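Local coordinates for RING finger protein unkempt homolog (PDB 5ELK) that binds RNA in a sequence-specific way and represses translation to set the early shape of cortical neurons, at residues 8-13 with 90-95. Residues are numbered along the deposited sequence; the frame is centred on the assembly and turned at random.
With nucleotides of chain B.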
# COMPACT_ATOMS: atom_id res chain seq x y z
N ALA A 8 -9.55 7.75 3.59
CA ALA A 8 -9.51 7.25 4.96
C ALA A 8 -9.74 5.75 5.01
O ALA A 8 -9.24 5.07 5.91
CB ALA A 8 -10.53 7.97 5.82
N TYR A 9 -10.49 5.23 4.05
CA TYR A 9 -10.84 3.82 3.98
C TYR A 9 -9.70 3.04 3.33
O TYR A 9 -9.40 1.89 3.71
CB TYR A 9 -12.12 3.63 3.17
CG TYR A 9 -12.66 2.22 3.17
CD1 TYR A 9 -13.51 1.77 4.18
CD2 TYR A 9 -12.32 1.32 2.16
CE1 TYR A 9 -14.00 0.48 4.18
CE2 TYR A 9 -12.81 0.03 2.16
CZ TYR A 9 -13.65 -0.39 3.17
OH TYR A 9 -14.13 -1.67 3.17
N VAL A 10 -9.08 3.67 2.34
CA VAL A 10 -7.92 3.10 1.69
C VAL A 10 -6.87 2.85 2.75
O VAL A 10 -6.28 1.77 2.82
CB VAL A 10 -7.36 4.07 0.63
CG1 VAL A 10 -6.02 3.56 0.06
CG2 VAL A 10 -8.37 4.27 -0.47
N LEU A 11 -6.65 3.87 3.58
CA LEU A 11 -5.64 3.81 4.64
C LEU A 11 -5.87 2.63 5.56
O LEU A 11 -4.92 1.95 5.94
CB LEU A 11 -5.68 5.07 5.48
CG LEU A 11 -4.35 5.68 5.93
CD1 LEU A 11 -4.60 6.58 7.14
CD2 LEU A 11 -3.24 4.64 6.22
N GLY A 12 -7.12 2.39 5.92
CA GLY A 12 -7.44 1.37 6.90
C GLY A 12 -7.52 -0.04 6.34
O GLY A 12 -7.35 -1.00 7.09
N ASN A 13 -7.75 -0.17 5.04
CA ASN A 13 -8.16 -1.45 4.47
C ASN A 13 -7.42 -1.92 3.21
O ASN A 13 -7.47 -3.10 2.87
CB ASN A 13 -9.66 -1.41 4.17
CG ASN A 13 -10.47 -1.00 5.38
OD1 ASN A 13 -11.22 -0.02 5.34
ND2 ASN A 13 -10.32 -1.75 6.47
N GLU A 90 2.14 7.53 7.98
CA GLU A 90 3.10 8.63 7.97
C GLU A 90 3.71 8.86 6.59
O GLU A 90 4.44 9.82 6.37
CB GLU A 90 4.24 8.36 8.96
CG GLU A 90 3.81 8.22 10.40
CD GLU A 90 4.99 7.99 11.33
OE1 GLU A 90 4.80 8.07 12.56
OE2 GLU A 90 6.11 7.73 10.82
N ILE A 91 3.38 7.99 5.64
CA ILE A 91 3.95 8.04 4.30
C ILE A 91 2.86 8.44 3.30
O ILE A 91 3.12 9.17 2.35
CB ILE A 91 4.53 6.66 3.89
CG1 ILE A 91 5.61 6.19 4.89
CG2 ILE A 91 5.08 6.68 2.46
CD1 ILE A 91 6.85 7.06 4.93
N TYR A 92 1.66 7.93 3.55
CA TYR A 92 0.55 7.97 2.61
C TYR A 92 0.11 9.40 2.33
O TYR A 92 -0.19 10.13 3.26
CB TYR A 92 -0.62 7.15 3.18
CG TYR A 92 -1.85 7.07 2.30
CD1 TYR A 92 -1.80 6.54 1.03
CD2 TYR A 92 -3.09 7.52 2.77
CE1 TYR A 92 -2.95 6.47 0.23
CE2 TYR A 92 -4.23 7.45 1.98
CZ TYR A 92 -4.16 6.92 0.72
OH TYR A 92 -5.31 6.86 -0.05
N LYS A 93 0.09 9.79 1.05
CA LYS A 93 -0.31 11.14 0.60
C LYS A 93 0.57 12.25 1.15
O LYS A 93 0.16 13.42 1.15
CB LYS A 93 -1.77 11.44 0.95
CG LYS A 93 -2.77 10.43 0.43
CD LYS A 93 -2.82 10.45 -1.07
CE LYS A 93 -4.05 9.74 -1.61
NZ LYS A 93 -4.14 9.90 -3.09
N SER A 94 1.76 11.91 1.63
CA SER A 94 2.66 12.89 2.22
C SER A 94 3.44 13.67 1.16
O SER A 94 3.96 14.74 1.42
CB SER A 94 3.63 12.22 3.19
OG SER A 94 4.39 11.23 2.53
N THR A 95 3.49 13.11 -0.05
CA THR A 95 4.30 13.66 -1.13
C THR A 95 3.46 13.78 -2.39
O THR A 95 2.72 12.87 -2.75
CB THR A 95 5.51 12.75 -1.45
OG1 THR A 95 6.33 12.61 -0.28
CG2 THR A 95 6.34 13.31 -2.58
P U B 3 10.70 7.94 1.65
OP1 U B 3 11.18 8.71 0.48
OP2 U B 3 10.38 8.62 2.94
O5' U B 3 9.39 7.18 1.18
C5' U B 3 9.24 5.78 1.41
C4' U B 3 8.51 5.13 0.26
O4' U B 3 7.13 5.60 0.24
C3' U B 3 9.09 5.45 -1.11
O3' U B 3 8.87 4.34 -1.98
C2' U B 3 8.22 6.63 -1.56
O2' U B 3 8.19 6.85 -2.95
C1' U B 3 6.86 6.21 -1.01
N1 U B 3 5.90 7.31 -0.81
C2 U B 3 4.57 7.10 -1.13
O2 U B 3 4.14 6.03 -1.56
N3 U B 3 3.72 8.17 -0.93
C4 U B 3 4.07 9.42 -0.47
O4 U B 3 3.20 10.29 -0.35
C5 U B 3 5.46 9.56 -0.16
C6 U B 3 6.31 8.54 -0.34
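Tyr92 reaches from a loop to helix 7-13 and meets Val10 and Leu11. Its CG stands anti to the backbone N (chi1 -179°), which carries the ring across to the helix. The tight part is at the phenol end. Val10 meets it at about a right angle, with CG1 3.4 Å from Tyr92 OH and 3.9 Å from Tyr92 CZ. Val10 is buried here. Leu11 is looser and partly exposed: its CG lies 3.9 Å from Tyr92 CD2, approaching the ring obliquely. No hydrogen bond joins the segments. Lys93 CG sits over one face of the ring, 3.6 Å above its plane, and Phe87 also meets the ring. With an alanine at this position instead of Tyr92, Val10 and Leu11 would probably lose their aromatic partner, leaving a gap between loop and helix.

Tyr92 is the second residue of a type II beta turn from Ile91 to Ser94, closed by Ser94 N to Ile91 O at 3.1 Å. This turn faces the RNA. Just after it, Thr95 N donates to O4 of U3 of chain B at 2.9 Å, and Ile91 CG2 lies 3.4 Å from N1 of the same base. The contact belongs to a cluster of CCCH zinc fingers on RNA: helix 7-13, in one CCCH family region, packs against a turn in another, beside the bound uridine.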